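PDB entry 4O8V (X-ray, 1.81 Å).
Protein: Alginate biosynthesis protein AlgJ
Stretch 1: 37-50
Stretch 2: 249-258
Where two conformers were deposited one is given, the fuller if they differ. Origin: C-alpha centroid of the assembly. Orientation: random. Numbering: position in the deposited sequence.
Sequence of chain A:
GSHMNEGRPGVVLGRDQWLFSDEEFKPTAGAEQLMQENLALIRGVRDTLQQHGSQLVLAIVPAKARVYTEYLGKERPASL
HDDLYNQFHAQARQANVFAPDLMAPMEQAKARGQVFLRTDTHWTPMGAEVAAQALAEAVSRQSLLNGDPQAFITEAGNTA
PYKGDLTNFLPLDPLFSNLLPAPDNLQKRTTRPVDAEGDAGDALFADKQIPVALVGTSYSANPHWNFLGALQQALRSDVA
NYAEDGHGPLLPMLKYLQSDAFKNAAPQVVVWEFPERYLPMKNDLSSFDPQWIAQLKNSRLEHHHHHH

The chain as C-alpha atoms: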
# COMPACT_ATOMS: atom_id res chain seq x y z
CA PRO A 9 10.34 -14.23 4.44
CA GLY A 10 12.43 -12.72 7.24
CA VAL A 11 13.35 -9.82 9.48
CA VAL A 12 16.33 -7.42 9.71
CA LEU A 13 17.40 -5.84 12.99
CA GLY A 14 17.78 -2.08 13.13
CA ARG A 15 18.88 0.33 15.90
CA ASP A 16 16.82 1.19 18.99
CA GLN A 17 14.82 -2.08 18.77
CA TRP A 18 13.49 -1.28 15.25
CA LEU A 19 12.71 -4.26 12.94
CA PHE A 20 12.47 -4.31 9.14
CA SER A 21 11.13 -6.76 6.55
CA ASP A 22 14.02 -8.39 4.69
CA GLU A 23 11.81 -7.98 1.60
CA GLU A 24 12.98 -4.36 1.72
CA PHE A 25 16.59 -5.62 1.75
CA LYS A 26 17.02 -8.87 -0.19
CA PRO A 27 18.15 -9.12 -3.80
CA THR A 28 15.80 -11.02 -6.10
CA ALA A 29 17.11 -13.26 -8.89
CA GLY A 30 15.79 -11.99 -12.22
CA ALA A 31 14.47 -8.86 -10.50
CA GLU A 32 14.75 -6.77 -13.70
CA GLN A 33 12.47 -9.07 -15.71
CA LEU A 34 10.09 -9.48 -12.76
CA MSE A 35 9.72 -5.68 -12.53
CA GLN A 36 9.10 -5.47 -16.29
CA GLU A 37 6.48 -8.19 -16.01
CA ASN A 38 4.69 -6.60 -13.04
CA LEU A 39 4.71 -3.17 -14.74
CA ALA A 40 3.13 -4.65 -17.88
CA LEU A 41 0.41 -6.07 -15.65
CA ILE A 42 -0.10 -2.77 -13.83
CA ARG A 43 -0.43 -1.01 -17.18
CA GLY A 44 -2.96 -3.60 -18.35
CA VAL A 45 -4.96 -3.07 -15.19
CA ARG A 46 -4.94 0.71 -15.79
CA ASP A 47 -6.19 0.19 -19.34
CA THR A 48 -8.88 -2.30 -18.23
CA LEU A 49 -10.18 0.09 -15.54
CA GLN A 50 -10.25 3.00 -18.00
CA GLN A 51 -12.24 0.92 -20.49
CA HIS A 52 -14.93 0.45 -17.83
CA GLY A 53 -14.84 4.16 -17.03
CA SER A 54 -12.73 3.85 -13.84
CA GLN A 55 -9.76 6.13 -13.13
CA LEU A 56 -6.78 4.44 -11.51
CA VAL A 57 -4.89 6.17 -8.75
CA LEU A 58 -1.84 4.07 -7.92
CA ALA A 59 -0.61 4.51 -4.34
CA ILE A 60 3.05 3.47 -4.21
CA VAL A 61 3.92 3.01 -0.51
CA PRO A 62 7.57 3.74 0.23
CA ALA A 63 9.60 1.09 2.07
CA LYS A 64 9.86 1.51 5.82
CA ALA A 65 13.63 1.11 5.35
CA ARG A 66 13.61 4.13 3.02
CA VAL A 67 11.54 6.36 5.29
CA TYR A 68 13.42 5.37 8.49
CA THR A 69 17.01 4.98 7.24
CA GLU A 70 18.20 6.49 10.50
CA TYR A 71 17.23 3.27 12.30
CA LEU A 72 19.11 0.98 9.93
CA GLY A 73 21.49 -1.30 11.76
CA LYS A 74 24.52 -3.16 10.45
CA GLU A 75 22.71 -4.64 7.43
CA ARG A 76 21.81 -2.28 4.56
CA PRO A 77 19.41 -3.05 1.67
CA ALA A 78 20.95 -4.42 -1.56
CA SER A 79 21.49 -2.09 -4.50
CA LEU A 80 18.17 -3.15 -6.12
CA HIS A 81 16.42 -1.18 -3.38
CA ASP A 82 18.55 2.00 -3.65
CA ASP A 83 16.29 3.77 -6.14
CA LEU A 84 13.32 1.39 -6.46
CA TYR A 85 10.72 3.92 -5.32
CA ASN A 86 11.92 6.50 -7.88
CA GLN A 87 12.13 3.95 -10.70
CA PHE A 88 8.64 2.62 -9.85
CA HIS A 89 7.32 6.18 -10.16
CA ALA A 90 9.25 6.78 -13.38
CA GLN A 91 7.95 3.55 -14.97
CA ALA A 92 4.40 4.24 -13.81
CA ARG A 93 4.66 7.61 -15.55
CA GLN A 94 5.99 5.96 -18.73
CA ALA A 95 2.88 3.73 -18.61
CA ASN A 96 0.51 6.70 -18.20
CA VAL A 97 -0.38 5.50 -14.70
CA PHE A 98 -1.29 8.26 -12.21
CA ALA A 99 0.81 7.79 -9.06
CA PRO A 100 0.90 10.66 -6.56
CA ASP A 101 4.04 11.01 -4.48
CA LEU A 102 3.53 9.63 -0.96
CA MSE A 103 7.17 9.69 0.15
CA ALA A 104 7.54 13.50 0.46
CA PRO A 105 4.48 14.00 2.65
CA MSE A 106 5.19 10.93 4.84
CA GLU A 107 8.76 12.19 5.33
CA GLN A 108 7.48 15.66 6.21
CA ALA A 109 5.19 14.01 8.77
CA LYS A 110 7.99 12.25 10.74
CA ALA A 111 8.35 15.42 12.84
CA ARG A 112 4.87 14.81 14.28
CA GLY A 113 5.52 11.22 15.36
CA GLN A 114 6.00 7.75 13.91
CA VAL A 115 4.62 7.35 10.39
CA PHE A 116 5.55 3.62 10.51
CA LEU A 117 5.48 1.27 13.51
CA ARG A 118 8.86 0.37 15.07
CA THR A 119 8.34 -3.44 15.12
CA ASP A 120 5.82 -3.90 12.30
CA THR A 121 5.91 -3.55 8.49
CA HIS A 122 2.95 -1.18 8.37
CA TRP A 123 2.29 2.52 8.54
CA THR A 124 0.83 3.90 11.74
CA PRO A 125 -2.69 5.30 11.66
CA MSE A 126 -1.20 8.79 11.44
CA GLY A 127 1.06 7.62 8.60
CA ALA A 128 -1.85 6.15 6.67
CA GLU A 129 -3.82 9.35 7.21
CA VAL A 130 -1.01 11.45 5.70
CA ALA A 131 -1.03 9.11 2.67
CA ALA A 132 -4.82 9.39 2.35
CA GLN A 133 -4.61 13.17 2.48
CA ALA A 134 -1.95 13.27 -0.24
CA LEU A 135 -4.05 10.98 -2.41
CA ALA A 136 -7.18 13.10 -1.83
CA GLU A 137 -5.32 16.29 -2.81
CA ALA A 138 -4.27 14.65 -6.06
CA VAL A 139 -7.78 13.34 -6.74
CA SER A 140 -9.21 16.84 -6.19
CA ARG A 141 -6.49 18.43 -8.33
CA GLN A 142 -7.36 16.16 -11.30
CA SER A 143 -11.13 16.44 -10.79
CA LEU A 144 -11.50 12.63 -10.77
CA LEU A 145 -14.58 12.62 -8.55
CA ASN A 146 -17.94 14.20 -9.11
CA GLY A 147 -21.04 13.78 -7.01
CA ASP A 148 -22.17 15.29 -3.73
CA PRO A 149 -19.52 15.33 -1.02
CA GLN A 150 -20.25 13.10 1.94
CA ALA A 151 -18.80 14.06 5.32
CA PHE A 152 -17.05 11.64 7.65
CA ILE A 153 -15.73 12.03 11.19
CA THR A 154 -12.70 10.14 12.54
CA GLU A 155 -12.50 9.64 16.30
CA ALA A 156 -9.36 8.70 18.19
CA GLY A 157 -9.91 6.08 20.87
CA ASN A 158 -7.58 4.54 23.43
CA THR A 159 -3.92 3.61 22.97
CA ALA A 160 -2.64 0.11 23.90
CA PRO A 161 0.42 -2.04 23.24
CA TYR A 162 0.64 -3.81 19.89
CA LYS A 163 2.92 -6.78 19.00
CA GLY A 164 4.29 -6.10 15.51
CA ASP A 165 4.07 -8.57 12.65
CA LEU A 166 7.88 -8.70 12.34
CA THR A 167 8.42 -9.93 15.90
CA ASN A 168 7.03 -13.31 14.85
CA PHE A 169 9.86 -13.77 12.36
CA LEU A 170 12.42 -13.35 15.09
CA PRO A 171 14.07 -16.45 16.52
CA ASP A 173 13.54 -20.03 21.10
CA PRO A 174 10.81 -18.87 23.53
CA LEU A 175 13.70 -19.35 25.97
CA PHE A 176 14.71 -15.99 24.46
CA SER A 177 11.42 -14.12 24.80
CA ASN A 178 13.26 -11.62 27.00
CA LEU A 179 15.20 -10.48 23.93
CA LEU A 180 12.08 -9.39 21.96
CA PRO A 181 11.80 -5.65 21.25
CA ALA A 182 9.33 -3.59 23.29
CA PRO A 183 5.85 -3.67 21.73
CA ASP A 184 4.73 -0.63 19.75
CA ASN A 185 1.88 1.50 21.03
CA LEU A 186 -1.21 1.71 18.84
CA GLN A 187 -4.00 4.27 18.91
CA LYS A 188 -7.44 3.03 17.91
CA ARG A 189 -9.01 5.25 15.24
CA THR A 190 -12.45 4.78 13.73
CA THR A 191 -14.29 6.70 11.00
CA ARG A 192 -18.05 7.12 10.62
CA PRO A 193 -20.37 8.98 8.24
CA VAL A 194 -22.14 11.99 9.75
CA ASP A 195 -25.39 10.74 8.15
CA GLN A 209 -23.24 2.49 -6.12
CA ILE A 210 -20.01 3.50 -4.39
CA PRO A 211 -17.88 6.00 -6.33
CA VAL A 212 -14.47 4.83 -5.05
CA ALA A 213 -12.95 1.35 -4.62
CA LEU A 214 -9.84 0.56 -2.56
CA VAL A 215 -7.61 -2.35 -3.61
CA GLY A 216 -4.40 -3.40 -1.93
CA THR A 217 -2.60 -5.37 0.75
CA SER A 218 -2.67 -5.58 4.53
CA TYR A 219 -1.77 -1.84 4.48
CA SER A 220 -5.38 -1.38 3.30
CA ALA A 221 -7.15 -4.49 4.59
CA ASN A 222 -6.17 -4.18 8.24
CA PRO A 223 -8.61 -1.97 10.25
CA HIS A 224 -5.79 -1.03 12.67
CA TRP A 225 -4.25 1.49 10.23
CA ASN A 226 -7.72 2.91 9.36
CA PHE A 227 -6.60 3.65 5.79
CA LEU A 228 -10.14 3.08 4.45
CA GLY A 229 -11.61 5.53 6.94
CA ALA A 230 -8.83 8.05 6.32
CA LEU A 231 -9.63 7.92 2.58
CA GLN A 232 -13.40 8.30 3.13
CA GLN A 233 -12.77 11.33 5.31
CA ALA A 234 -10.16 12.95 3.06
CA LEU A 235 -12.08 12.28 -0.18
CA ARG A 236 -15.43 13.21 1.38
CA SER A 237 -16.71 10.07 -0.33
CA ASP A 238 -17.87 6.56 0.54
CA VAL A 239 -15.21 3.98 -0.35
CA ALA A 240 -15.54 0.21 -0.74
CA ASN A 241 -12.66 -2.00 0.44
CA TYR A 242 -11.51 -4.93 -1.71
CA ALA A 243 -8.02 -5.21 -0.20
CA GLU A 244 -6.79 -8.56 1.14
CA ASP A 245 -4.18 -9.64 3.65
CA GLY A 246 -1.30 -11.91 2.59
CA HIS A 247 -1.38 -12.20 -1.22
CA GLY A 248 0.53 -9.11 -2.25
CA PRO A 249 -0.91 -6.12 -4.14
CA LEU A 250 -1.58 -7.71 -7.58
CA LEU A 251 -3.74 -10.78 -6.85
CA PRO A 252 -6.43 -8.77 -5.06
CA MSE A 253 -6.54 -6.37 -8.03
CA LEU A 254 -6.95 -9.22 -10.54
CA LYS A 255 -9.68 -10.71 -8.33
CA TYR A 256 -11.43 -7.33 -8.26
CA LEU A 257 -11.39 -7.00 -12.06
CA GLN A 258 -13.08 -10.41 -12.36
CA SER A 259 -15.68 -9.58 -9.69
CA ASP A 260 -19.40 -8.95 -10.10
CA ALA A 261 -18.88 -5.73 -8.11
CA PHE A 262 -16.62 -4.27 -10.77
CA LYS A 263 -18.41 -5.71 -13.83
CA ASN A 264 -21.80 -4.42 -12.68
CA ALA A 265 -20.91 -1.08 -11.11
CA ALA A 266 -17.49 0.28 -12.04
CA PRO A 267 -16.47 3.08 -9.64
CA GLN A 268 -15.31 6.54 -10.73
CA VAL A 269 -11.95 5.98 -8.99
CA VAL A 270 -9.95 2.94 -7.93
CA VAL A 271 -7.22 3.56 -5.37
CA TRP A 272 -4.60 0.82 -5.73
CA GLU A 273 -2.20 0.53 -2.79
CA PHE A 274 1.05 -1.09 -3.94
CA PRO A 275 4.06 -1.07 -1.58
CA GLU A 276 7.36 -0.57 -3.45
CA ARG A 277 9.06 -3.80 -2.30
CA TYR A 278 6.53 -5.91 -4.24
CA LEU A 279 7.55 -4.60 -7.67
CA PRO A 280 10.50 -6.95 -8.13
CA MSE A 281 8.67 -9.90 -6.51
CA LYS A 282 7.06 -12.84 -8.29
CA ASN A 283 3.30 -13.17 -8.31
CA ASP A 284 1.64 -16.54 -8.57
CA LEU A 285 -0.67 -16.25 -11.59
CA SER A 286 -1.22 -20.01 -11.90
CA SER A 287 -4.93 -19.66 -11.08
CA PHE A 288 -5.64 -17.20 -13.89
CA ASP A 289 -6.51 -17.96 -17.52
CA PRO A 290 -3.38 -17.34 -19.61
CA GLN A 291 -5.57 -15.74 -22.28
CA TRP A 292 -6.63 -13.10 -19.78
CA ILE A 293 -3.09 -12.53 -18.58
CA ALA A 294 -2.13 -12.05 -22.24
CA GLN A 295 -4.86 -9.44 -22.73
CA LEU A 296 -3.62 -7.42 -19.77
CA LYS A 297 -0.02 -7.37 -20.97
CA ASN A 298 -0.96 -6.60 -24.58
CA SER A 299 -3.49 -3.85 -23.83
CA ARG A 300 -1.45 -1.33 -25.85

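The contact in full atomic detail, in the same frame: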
# COMPACT_ATOMS: atom_id res chain seq x y z
N GLU A 37 7.67 -7.36 -15.88
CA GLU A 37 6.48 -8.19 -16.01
C GLU A 37 5.35 -7.58 -15.17
O GLU A 37 4.23 -7.35 -15.66
CB GLU A 37 6.81 -9.63 -15.60
CG GLU A 37 5.96 -10.71 -16.22
CD GLU A 37 5.95 -10.73 -17.76
OE1 GLU A 37 6.94 -10.31 -18.41
OE2 GLU A 37 4.93 -11.17 -18.33
N ASN A 38 5.66 -7.25 -13.91
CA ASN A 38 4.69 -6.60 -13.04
C ASN A 38 4.22 -5.24 -13.58
O ASN A 38 3.04 -4.91 -13.46
CB ASN A 38 5.25 -6.42 -11.63
CG ASN A 38 5.25 -7.72 -10.85
OD1 ASN A 38 4.42 -8.60 -11.09
ND2 ASN A 38 6.19 -7.85 -9.91
N LEU A 39 5.12 -4.45 -14.18
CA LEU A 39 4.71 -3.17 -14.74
C LEU A 39 3.77 -3.35 -15.94
O LEU A 39 2.85 -2.55 -16.13
CB LEU A 39 5.92 -2.36 -15.18
CG LEU A 39 6.69 -1.79 -13.99
CD1 LEU A 39 8.15 -1.48 -14.36
CD2 LEU A 39 5.99 -0.55 -13.42
N ALA A 40 4.01 -4.38 -16.74
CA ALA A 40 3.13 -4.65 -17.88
C ALA A 40 1.74 -5.02 -17.37
O ALA A 40 0.72 -4.65 -17.96
CB ALA A 40 3.70 -5.75 -18.78
N LEU A 41 1.70 -5.74 -16.26
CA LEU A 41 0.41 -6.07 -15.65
C LEU A 41 -0.28 -4.86 -15.03
O LEU A 41 -1.50 -4.70 -15.16
CB LEU A 41 0.58 -7.18 -14.60
CG LEU A 41 0.94 -8.51 -15.27
CD1 LEU A 41 1.36 -9.53 -14.22
CD2 LEU A 41 -0.27 -9.00 -16.07
N ILE A 42 0.48 -4.00 -14.36
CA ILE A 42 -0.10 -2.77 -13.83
C ILE A 42 -0.69 -1.90 -14.94
O ILE A 42 -1.78 -1.34 -14.79
CB ILE A 42 0.97 -1.95 -13.06
CG1 ILE A 42 1.35 -2.66 -11.77
CG2 ILE A 42 0.48 -0.52 -12.82
CD1 ILE A 42 2.63 -2.09 -11.12
N ARG A 43 0.03 -1.78 -16.05
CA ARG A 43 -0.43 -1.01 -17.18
C ARG A 43 -1.72 -1.61 -17.78
O ARG A 43 -2.64 -0.88 -18.17
CB ARG A 43 0.67 -0.93 -18.24
CG ARG A 43 0.32 -0.05 -19.43
CD ARG A 43 0.75 -0.69 -20.73
NE ARG A 43 2.19 -0.89 -20.84
CZ ARG A 43 2.77 -2.04 -21.16
NH1 ARG A 43 4.09 -2.12 -21.24
NH2 ARG A 43 2.02 -3.11 -21.41
N GLY A 44 -1.78 -2.93 -17.83
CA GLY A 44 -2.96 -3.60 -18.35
C GLY A 44 -4.16 -3.38 -17.45
O GLY A 44 -5.30 -3.22 -17.91
N VAL A 45 -3.91 -3.37 -16.15
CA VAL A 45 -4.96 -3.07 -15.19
C VAL A 45 -5.48 -1.64 -15.38
O VAL A 45 -6.69 -1.43 -15.44
CB VAL A 45 -4.47 -3.26 -13.74
CG1 VAL A 45 -5.42 -2.60 -12.78
CG2 VAL A 45 -4.31 -4.77 -13.44
N ARG A 46 -4.57 -0.68 -15.52
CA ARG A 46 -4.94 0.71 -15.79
C ARG A 46 -5.83 0.81 -17.03
O ARG A 46 -6.84 1.53 -17.03
CB ARG A 46 -3.70 1.58 -15.98
CG ARG A 46 -3.99 3.02 -16.36
CD ARG A 46 -3.43 3.35 -17.76
NE ARG A 46 -3.66 4.73 -18.14
CZ ARG A 46 -4.50 5.12 -19.11
NH1 ARG A 46 -5.17 4.21 -19.79
NH2 ARG A 46 -4.65 6.41 -19.39
N ASP A 47 -5.45 0.11 -18.09
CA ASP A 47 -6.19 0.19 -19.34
C ASP A 47 -7.58 -0.46 -19.19
O ASP A 47 -8.58 0.05 -19.71
CB ASP A 47 -5.42 -0.47 -20.48
CG ASP A 47 -4.17 0.30 -20.89
OD1 ASP A 47 -3.97 1.46 -20.45
OD2 ASP A 47 -3.38 -0.27 -21.67
N THR A 48 -7.62 -1.59 -18.48
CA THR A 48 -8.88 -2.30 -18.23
C THR A 48 -9.87 -1.43 -17.42
O THR A 48 -11.05 -1.32 -17.76
CB THR A 48 -8.62 -3.62 -17.47
OG1 THR A 48 -7.84 -4.49 -18.29
CG2 THR A 48 -9.91 -4.31 -17.08
N LEU A 49 -9.37 -0.81 -16.35
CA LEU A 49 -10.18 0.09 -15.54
C LEU A 49 -10.72 1.23 -16.41
O LEU A 49 -11.91 1.54 -16.35
CB LEU A 49 -9.38 0.66 -14.37
CG LEU A 49 -9.05 -0.37 -13.27
CD1 LEU A 49 -8.10 0.22 -12.22
CD2 LEU A 49 -10.32 -0.82 -12.56
N GLN A 50 -9.85 1.84 -17.21
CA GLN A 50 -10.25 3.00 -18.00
C GLN A 50 -11.36 2.61 -18.97
O GLN A 50 -12.30 3.38 -19.18
CB GLN A 50 -9.06 3.59 -18.75
CG GLN A 50 -9.41 4.81 -19.60
CD GLN A 50 -8.22 5.72 -19.87
OE1 GLN A 50 -7.37 5.41 -20.71
NE2 GLN A 50 -8.16 6.85 -19.17
N PRO A 249 -0.06 -7.18 -3.61
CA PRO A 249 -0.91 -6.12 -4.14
C PRO A 249 -1.59 -6.46 -5.47
O PRO A 249 -2.62 -5.84 -5.79
CB PRO A 249 0.07 -4.96 -4.33
CG PRO A 249 1.37 -5.64 -4.63
CD PRO A 249 1.38 -6.86 -3.73
N LEU A 250 -1.06 -7.43 -6.22
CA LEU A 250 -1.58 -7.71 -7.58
C LEU A 250 -2.78 -8.66 -7.58
O LEU A 250 -3.80 -8.39 -8.23
CB LEU A 250 -0.46 -8.28 -8.48
CG LEU A 250 -0.95 -8.61 -9.90
CD1 LEU A 250 -1.43 -7.35 -10.63
CD2 LEU A 250 0.16 -9.30 -10.68
N LEU A 251 -2.67 -9.79 -6.86
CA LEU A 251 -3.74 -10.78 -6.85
C LEU A 251 -5.10 -10.21 -6.41
O LEU A 251 -6.12 -10.52 -7.01
CB LEU A 251 -3.36 -11.99 -5.97
CG LEU A 251 -2.78 -13.20 -6.71
CD1 LEU A 251 -1.66 -12.79 -7.64
CD2 LEU A 251 -2.28 -14.27 -5.73
N PRO A 252 -5.13 -9.38 -5.35
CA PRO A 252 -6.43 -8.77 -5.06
C PRO A 252 -6.94 -7.86 -6.17
O PRO A 252 -8.16 -7.77 -6.32
CB PRO A 252 -6.17 -7.96 -3.77
CG PRO A 252 -5.01 -8.61 -3.14
CD PRO A 252 -4.14 -9.05 -4.31
N MSE A 253 -6.06 -7.20 -6.92
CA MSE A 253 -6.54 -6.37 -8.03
C MSE A 253 -7.10 -7.24 -9.15
O MSE A 253 -8.15 -6.92 -9.72
CB MSE A 253 -5.44 -5.47 -8.58
CG MSE A 253 -5.86 -4.71 -9.83
SE MSE A 253 -7.43 -3.54 -9.56
CE MSE A 253 -6.45 -2.14 -8.69
N LEU A 254 -6.42 -8.35 -9.48
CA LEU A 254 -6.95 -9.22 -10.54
C LEU A 254 -8.30 -9.83 -10.13
O LEU A 254 -9.23 -9.96 -10.95
CB LEU A 254 -5.94 -10.30 -10.90
CG LEU A 254 -4.54 -9.77 -11.28
CD1 LEU A 254 -3.57 -10.93 -11.52
CD2 LEU A 254 -4.63 -8.87 -12.50
N LYS A 255 -8.42 -10.20 -8.86
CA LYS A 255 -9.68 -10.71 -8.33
C LYS A 255 -10.78 -9.67 -8.49
O LYS A 255 -11.89 -9.98 -8.94
CB LYS A 255 -9.53 -11.10 -6.86
CG LYS A 255 -10.81 -11.56 -6.19
CD LYS A 255 -10.50 -12.25 -4.88
CE LYS A 255 -11.70 -12.28 -3.95
NZ LYS A 255 -11.33 -12.91 -2.65
N TYR A 256 -10.47 -8.43 -8.13
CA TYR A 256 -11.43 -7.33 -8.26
C TYR A 256 -11.92 -7.15 -9.70
O TYR A 256 -13.13 -6.99 -9.94
CB TYR A 256 -10.81 -6.01 -7.76
CG TYR A 256 -11.78 -4.86 -7.91
CD1 TYR A 256 -12.97 -4.84 -7.22
CD2 TYR A 256 -11.50 -3.81 -8.76
CE1 TYR A 256 -13.86 -3.79 -7.37
CE2 TYR A 256 -12.37 -2.76 -8.93
CZ TYR A 256 -13.54 -2.75 -8.23
OH TYR A 256 -14.40 -1.69 -8.40
N LEU A 257 -11.01 -7.18 -10.66
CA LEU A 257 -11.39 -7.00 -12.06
C LEU A 257 -12.32 -8.10 -12.55
O LEU A 257 -13.11 -7.88 -13.46
CB LEU A 257 -10.16 -6.96 -12.97
CG LEU A 257 -9.22 -5.78 -12.72
CD1 LEU A 257 -7.97 -5.92 -13.58
CD2 LEU A 257 -9.93 -4.47 -13.03
N GLN A 258 -12.22 -9.29 -11.96
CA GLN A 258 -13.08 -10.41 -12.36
C GLN A 258 -14.39 -10.45 -11.57
O GLN A 258 -15.25 -11.31 -11.82
CB GLN A 258 -12.33 -11.74 -12.19
CG GLN A 258 -11.11 -11.87 -13.08
CD GLN A 258 -10.56 -13.29 -13.12
OE1 GLN A 258 -10.64 -14.03 -12.13
NE2 GLN A 258 -10.00 -13.68 -14.26

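Two helices more than 200 residues apart in sequence run side by side in nearly the same direction, their axes 28° apart and 11.4 Å at closest approach. At that spacing the helices meet through side chains, and the backbones stay apart. No hydrogen bond crosses: the 389 Å² buried here is packed almost entirely by aliphatic groups.

Pro-249 leads into the second helix without reaching the first. Leu-250 then makes the opening contact. Its CA-to-CB bond points toward the partner, and with chi1 t and chi2 p its CD2 lies 3.7 Å from CD1 of Leu-41. The same CD2 sits 4.3 Å from OD1 of Asn-38, a polar atom tolerable in this buried place because it is hydrogen-bonded elsewhere in the structure. Leu-251 and Pro-252 are out of reach of the first helix.

One turn on comes Met-253, deposited as selenomethionine; its CA-to-CB bond points toward the first helix, and its CG lies 3.7 Å from Val-45 CG1. Leu-254 leaves its backbone sideways, yet its end comes nearer, with CD2 4.2 Å from Val-45 CG2. Branched Val-45 thus uses its two methyls separately, CG1 near Met-253 and CG2 near Leu-254 and Leu-257.

Lys-255 is exposed and takes no part. Leu-257 closes the contact as Leu-250 opened it, seven residues later and again pointing toward the partner. Its CD1 is 3.8 Å from Val-45 CG2, while its CD2 lies 3.7 Å from Leu-49 CD2 and 4.1 Å from Thr-48 CG2. With chi1 m, Thr-48 OG1 donates to Gly-44 O at 2.9 Å while its CG2 faces Leu-257. Exposed Gln-258 lies beyond the contact.

The rule is simple: apolar side chains recur at helical spacing, and the polar groups beside them, Asn-38 and Thr-48, have their hydrogen bonds without calling on the other stretch.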